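Local coordinates for protein alcohol dehydrogenase, zinc-containing (Thermotoga maritima, PDB 1VJ0) that probably catalyses the oxidation of alcohols or related substrates as a zinc-containing, medium-chain dehydrogenase, and binds two zinc ions per chain, at residues 123-128 and 326-331; 184-189 and 322-327. All coordinates share one frame; numbering follows the deposited sequence.

Both contacts are buried and end on the same run of chain, Val-326 and Ser-327 belonging to each, with centres about 10 Å apart. Interaction 1 joins the loop that supplies Cys-127 to the four-cysteine zinc site with the start of helix 329-340. Interaction 2 holds the end of helix 170-188 against the last strand of the parallel Rossmann sheet and the loop after it. No hydrogen bond crosses interaction 1, where a tyrosine ring lies against a carboxylate, whereas one straight histidine-to-carbonyl bond and an isoleucine carry interaction 2. They meet directly: the His-185 ring stacks on that of His-331 and also touches Tyr-125.

Interaction 1. Residues 123-128 and 326-331. With ZN (zinc ion), chain E.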
loop_
_atom_site.group_PDB
_atom_site.type_symbol
_atom_site.label_atom_id
_atom_site.label_comp_id
_atom_site.label_asym_id
_atom_site.label_seq_id
_atom_site.Cartn_x
_atom_site.Cartn_y
_atom_site.Cartn_z
ATOM N N GLU A 123 1.434 14.863 2.415
ATOM C CA GLU A 123 0.536 15.284 1.353
ATOM C C GLU A 123 0.710 16.782 1.088
ATOM O O GLU A 123 -0.195 17.566 1.329
ATOM C CB GLU A 123 -0.910 15.017 1.792
ATOM C CG GLU A 123 -1.233 13.559 2.056
ATOM C CD GLU A 123 -2.461 13.325 2.939
ATOM O OE1 GLU A 123 -2.764 14.091 3.887
ATOM O OE2 GLU A 123 -3.119 12.300 2.703
ATOM N N PRO A 124 1.856 17.185 0.551
ATOM C CA PRO A 124 2.153 18.598 0.368
ATOM C C PRO A 124 1.209 19.349 -0.561
ATOM O O PRO A 124 1.063 20.571 -0.410
ATOM C CB PRO A 124 3.577 18.611 -0.209
ATOM C CG PRO A 124 3.992 17.206 -0.370
ATOM C CD PRO A 124 2.951 16.323 0.083
ATOM N N TYR A 125 0.560 18.637 -1.476
ATOM C CA TYR A 125 -0.461 19.251 -2.360
ATOM C C TYR A 125 -1.589 19.811 -1.499
ATOM O O TYR A 125 -2.358 20.699 -1.938
ATOM C CB TYR A 125 -0.962 18.230 -3.436
ATOM C CG TYR A 125 -1.152 16.833 -2.932
ATOM C CD1 TYR A 125 -0.100 15.910 -2.905
ATOM C CD2 TYR A 125 -2.365 16.443 -2.402
ATOM C CE1 TYR A 125 -0.276 14.653 -2.354
ATOM C CE2 TYR A 125 -2.554 15.187 -1.873
ATOM C CZ TYR A 125 -1.504 14.312 -1.825
ATOM O OH TYR A 125 -1.770 13.087 -1.255
ATOM N N LEU A 126 -1.735 19.307 -0.263
ATOM C CA LEU A 126 -2.783 19.821 0.661
ATOM C C LEU A 126 -2.342 20.945 1.641
ATOM O O LEU A 126 -3.110 21.381 2.500
ATOM C CB LEU A 126 -3.453 18.687 1.453
ATOM C CG LEU A 126 -4.032 17.540 0.631
ATOM C CD1 LEU A 126 -4.601 16.410 1.466
ATOM C CD2 LEU A 126 -5.028 18.076 -0.335
ATOM N N CYS A 127 -1.132 21.431 1.486
ATOM C CA CYS A 127 -0.593 22.453 2.374
ATOM C C CYS A 127 -1.509 23.689 2.287
ATOM O O CYS A 127 -1.831 24.147 1.207
ATOM C CB CYS A 127 0.802 22.795 1.910
ATOM S SG CYS A 127 1.528 24.222 2.759
ATOM N N PRO A 128 -1.994 24.194 3.405
ATOM C CA PRO A 128 -2.843 25.386 3.357
ATOM C C PRO A 128 -2.072 26.680 2.998
ATOM O O PRO A 128 -2.690 27.713 2.838
ATOM C CB PRO A 128 -3.408 25.469 4.781
ATOM C CG PRO A 128 -2.376 24.738 5.656
ATOM C CD PRO A 128 -1.751 23.715 4.766
ATOM N N VAL A 326 -4.748 19.055 -7.195
ATOM C CA VAL A 326 -3.468 19.484 -7.761
ATOM C C VAL A 326 -2.405 18.347 -7.760
ATOM O O VAL A 326 -2.723 17.221 -8.178
ATOM C CB VAL A 326 -2.999 20.890 -7.199
ATOM C CG1 VAL A 326 -4.121 21.932 -7.420
ATOM C CG2 VAL A 326 -2.614 20.831 -5.784
ATOM N N SER A 327 -1.165 18.660 -7.435
ATOM C CA SER A 327 -0.084 17.700 -7.502
ATOM C C SER A 327 1.046 18.263 -6.708
ATOM O O SER A 327 1.042 19.447 -6.354
ATOM C CB SER A 327 0.353 17.526 -8.945
ATOM O OG SER A 327 0.617 18.783 -9.517
ATOM N N ASP A 328 2.027 17.417 -6.431
ATOM C CA ASP A 328 3.213 17.823 -5.728
ATOM C C ASP A 328 4.468 17.519 -6.539
ATOM O O ASP A 328 4.395 17.128 -7.694
ATOM C CB ASP A 328 3.235 17.217 -4.308
ATOM C CG ASP A 328 3.383 15.729 -4.294
ATOM O OD1 ASP A 328 3.965 15.110 -5.221
ATOM O OD2 ASP A 328 2.968 15.086 -3.330
ATOM N N THR A 329 5.633 17.742 -5.934
ATOM C CA THR A 329 6.887 17.541 -6.624
ATOM C C THR A 329 7.157 16.094 -7.033
ATOM O O THR A 329 7.769 15.901 -8.031
ATOM C CB THR A 329 8.019 18.067 -5.762
ATOM O OG1 THR A 329 7.878 19.493 -5.653
ATOM C CG2 THR A 329 9.377 17.820 -6.401
ATOM N N SER A 330 6.680 15.100 -6.283
ATOM C CA SER A 330 6.812 13.725 -6.724
ATOM C C SER A 330 6.005 13.496 -8.007
ATOM O O SER A 330 6.466 12.842 -8.941
ATOM C CB SER A 330 6.431 12.709 -5.623
ATOM O OG SER A 330 4.996 12.660 -5.415
ATOM N N HIS A 331 4.813 14.063 -8.098
ATOM C CA HIS A 331 4.033 13.909 -9.294
ATOM C C HIS A 331 4.670 14.636 -10.476
ATOM O O HIS A 331 4.634 14.137 -11.621
ATOM C CB HIS A 331 2.610 14.435 -9.090
ATOM C CG HIS A 331 1.892 13.819 -7.944
ATOM N ND1 HIS A 331 1.293 14.576 -6.956
ATOM C CD2 HIS A 331 1.709 12.518 -7.590
ATOM C CE1 HIS A 331 0.727 13.766 -6.066
ATOM N NE2 HIS A 331 0.970 12.511 -6.421
HETATM ZN ZN ZN E . 2.681 23.026 4.483
#
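The short 3-10 turn 124-126 sets its backbone against the residues leading into helix 329-340, coming closest where Tyr-125 CA lies 5.2 Å from Asp-328 CA. Tyr-125 supplies most of the contact from its side. Its CG sits in the crowded position between backbone N and carbonyl carbon (chi1 40°), and the ring lies alongside Asp-328, pointing the same way. Tyr-125 CD1 is 3.2 Å from Asp-328 OD2, which reaches the ring at its edge, with the ring and carboxylate planes 46° apart. Pro-124 CD touches the same Asp-328 OD2 at 3.6 Å. OD2 also forms a salt bridge with Lys-122 of a third subunit, so the carboxylate faces a subunit interface. His-331 CE1 approaches the same Tyr-125 CD1 obliquely at 3.9 Å.

Asp-328 is the N-cap of helix 329-340 and forms a capping box with His-331. Asp-328 OD1 takes the N-H of His-331 N nearly along the C-O axis at 3.2 Å, and the Ser-330 hydroxyl OG through the syn lone pair. In return, Asp-328 N donates to His-331 ND1 at 3.0 Å, which fixes the imidazole's rotation. Before the cap, Val-326 CG2 packs against Tyr-125 CB at 3.9 Å. Two residues on from Tyr-125, Cys-127 SG binds zinc at 2.4 Å, together with Cys-112, Cys-115 and Cys-118, in a metal site of the family's structural type.

Interaction 2. Residues 184-189 and 322-327; sequences YHAFDE and KGIWVS
His-185 ND1 donates to Val-326 O at 2.7 Å along a nearly straight path (165°), the central bond between helix 170-188 and the loop that follows strand 320-323. The acceptor lies in the imidazole plane, but the nitrogen stands above the carbonyl plane, 46° out of it. With CG anti to the backbone N (chi1 -179°), the ring extends from the helix across this loop, and His-185 CE1 meets Trp-325 O at the ring edge, 3.3 Å away. Over one face comes Ile-324 CG2, a CH-pi contact 3.6 Å from the His-185 ring centroid. The other branch of the isoleucine runs along the helix: Ile-324 CG1 packs on Ala-186 CB at 4.0 Å, and Ile-324 CD1 reaches Glu-189 CG at 3.7 Å. An alanine in place of His-185 would probably loosen the loop, since both the bond to Val-326 O and the ring surface under Ile-324 go with the imidazole.

Further out, Lys-322 lies in the Rossmann strand outermost within this chain, where the sheet runs on, antiparallel, into a second subunit whose Asn-318 and Thr-320 bind its NZ. Glu-189 OE1 stays 4.5 Å from Lys-322 NZ, beyond a salt bridge. The bond requires a proton on ND1; Glu-189 OE2, at the ring edge and nearer than the lysine ammonium, would tend to favour a second one on NE2, the charge itself not being seen.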
loop_
_atom_site.group_PDB
_atom_site.type_symbol
_atom_site.label_atom_id
_atom_site.label_comp_id
_atom_site.label_asym_id
_atom_site.label_seq_id
_atom_site.Cartn_x
_atom_site.Cartn_y
_atom_site.Cartn_z
ATOM N N TYR A 184 -1.450 12.617 -13.564
ATOM C CA TYR A 184 -0.542 11.681 -12.921
ATOM C C TYR A 184 -0.963 11.390 -11.485
ATOM O O TYR A 184 -1.047 10.219 -11.066
ATOM C CB TYR A 184 0.972 12.056 -13.062
ATOM C CG TYR A 184 1.717 10.911 -12.466
ATOM C CD1 TYR A 184 1.865 9.740 -13.169
ATOM C CD2 TYR A 184 2.113 10.941 -11.144
ATOM C CE1 TYR A 184 2.412 8.620 -12.583
ATOM C CE2 TYR A 184 2.685 9.822 -10.548
ATOM C CZ TYR A 184 2.816 8.676 -11.266
ATOM O OH TYR A 184 3.346 7.574 -10.645
ATOM N N HIS A 185 -1.212 12.428 -10.702
ATOM C CA HIS A 185 -1.653 12.284 -9.332
ATOM C C HIS A 185 -2.826 11.283 -9.288
ATOM O O HIS A 185 -2.916 10.374 -8.434
ATOM C CB HIS A 185 -2.060 13.690 -8.797
ATOM C CG HIS A 185 -2.515 13.719 -7.370
ATOM N ND1 HIS A 185 -2.790 14.902 -6.704
ATOM C CD2 HIS A 185 -2.662 12.738 -6.457
ATOM C CE1 HIS A 185 -3.156 14.627 -5.463
ATOM N NE2 HIS A 185 -3.070 13.317 -5.279
ATOM N N ALA A 186 -3.752 11.449 -10.210
ATOM C CA ALA A 186 -4.947 10.629 -10.212
ATOM C C ALA A 186 -4.687 9.169 -10.376
ATOM O O ALA A 186 -5.364 8.341 -9.772
ATOM C CB ALA A 186 -5.845 11.068 -11.326
ATOM N N PHE A 187 -3.750 8.851 -11.258
ATOM C CA PHE A 187 -3.308 7.480 -11.510
ATOM C C PHE A 187 -2.437 6.939 -10.402
ATOM O O PHE A 187 -2.554 5.746 -10.043
ATOM C CB PHE A 187 -2.607 7.410 -12.863
ATOM C CG PHE A 187 -3.564 7.384 -14.029
ATOM C CD1 PHE A 187 -4.040 8.557 -14.588
ATOM C CD2 PHE A 187 -3.966 6.158 -14.594
ATOM C CE1 PHE A 187 -4.950 8.526 -15.661
ATOM C CE2 PHE A 187 -4.838 6.108 -15.664
ATOM C CZ PHE A 187 -5.368 7.335 -16.188
ATOM N N ASP A 188 -1.628 7.804 -9.805
ATOM C CA ASP A 188 -0.707 7.412 -8.736
ATOM C C ASP A 188 -1.475 6.980 -7.498
ATOM O O ASP A 188 -0.949 6.232 -6.693
ATOM C CB ASP A 188 0.182 8.595 -8.369
ATOM C CG ASP A 188 1.383 8.210 -7.588
ATOM O OD1 ASP A 188 2.198 7.381 -8.070
ATOM O OD2 ASP A 188 1.615 8.750 -6.484
ATOM N N GLU A 189 -2.708 7.453 -7.328
ATOM C CA GLU A 189 -3.504 7.061 -6.147
ATOM C C GLU A 189 -4.041 5.613 -6.224
ATOM O O GLU A 189 -4.422 5.040 -5.212
ATOM C CB GLU A 189 -4.676 8.026 -5.951
ATOM C CG GLU A 189 -4.272 9.405 -5.509
ATOM C CD GLU A 189 -3.541 9.388 -4.169
ATOM O OE1 GLU A 189 -3.991 8.719 -3.210
ATOM O OE2 GLU A 189 -2.469 9.986 -4.097
ATOM N N LYS A 322 -12.080 8.752 -5.070
ATOM C CA LYS A 322 -10.933 9.468 -4.524
ATOM C C LYS A 322 -10.835 10.817 -5.205
ATOM O O LYS A 322 -10.592 10.854 -6.393
ATOM C CB LYS A 322 -9.663 8.660 -4.819
ATOM C CG LYS A 322 -8.343 9.302 -4.449
ATOM C CD LYS A 322 -8.145 9.279 -2.950
ATOM C CE LYS A 322 -7.303 10.426 -2.463
ATOM N NZ LYS A 322 -7.418 10.635 -0.966
ATOM N N GLY A 323 -11.018 11.925 -4.471
ATOM C CA GLY A 323 -10.848 13.227 -5.085
ATOM C C GLY A 323 -9.367 13.550 -5.219
ATOM O O GLY A 323 -8.561 13.173 -4.349
ATOM N N ILE A 324 -9.014 14.284 -6.277
ATOM C CA ILE A 324 -7.630 14.615 -6.605
ATOM C C ILE A 324 -7.430 16.144 -6.621
ATOM O O ILE A 324 -8.062 16.862 -7.424
ATOM C CB ILE A 324 -7.216 13.997 -7.986
ATOM C CG1 ILE A 324 -7.514 12.513 -8.025
ATOM C CG2 ILE A 324 -5.752 14.335 -8.305
ATOM C CD1 ILE A 324 -6.768 11.681 -7.039
ATOM N N TRP A 325 -6.611 16.634 -5.696
ATOM C CA TRP A 325 -6.299 18.037 -5.611
ATOM C C TRP A 325 -4.859 18.283 -6.116
ATOM O O TRP A 325 -3.898 17.828 -5.486
ATOM C CB TRP A 325 -6.439 18.556 -4.172
ATOM C CG TRP A 325 -6.217 20.031 -4.122
ATOM C CD1 TRP A 325 -5.223 20.719 -3.476
ATOM C CD2 TRP A 325 -7.010 20.986 -4.770
ATOM N NE1 TRP A 325 -5.364 22.064 -3.697
ATOM C CE2 TRP A 325 -6.463 22.256 -4.488
ATOM C CE3 TRP A 325 -8.176 20.904 -5.559
ATOM C CZ2 TRP A 325 -7.004 23.437 -4.990
ATOM C CZ3 TRP A 325 -8.702 22.081 -6.090
ATOM C CH2 TRP A 325 -8.118 23.336 -5.780
ATOM N N VAL A 326 -4.748 19.055 -7.195
ATOM C CA VAL A 326 -3.468 19.484 -7.761
ATOM C C VAL A 326 -2.405 18.347 -7.760
ATOM O O VAL A 326 -2.723 17.221 -8.178
ATOM C CB VAL A 326 -2.999 20.890 -7.199
ATOM C CG1 VAL A 326 -4.121 21.932 -7.420
ATOM C CG2 VAL A 326 -2.614 20.831 -5.784
ATOM N N SER A 327 -1.165 18.660 -7.435
ATOM C CA SER A 327 -0.084 17.700 -7.502
ATOM C C SER A 327 1.046 18.263 -6.708
ATOM O O SER A 327 1.042 19.447 -6.354
ATOM C CB SER A 327 0.353 17.526 -8.945
ATOM O OG SER A 327 0.617 18.783 -9.517
#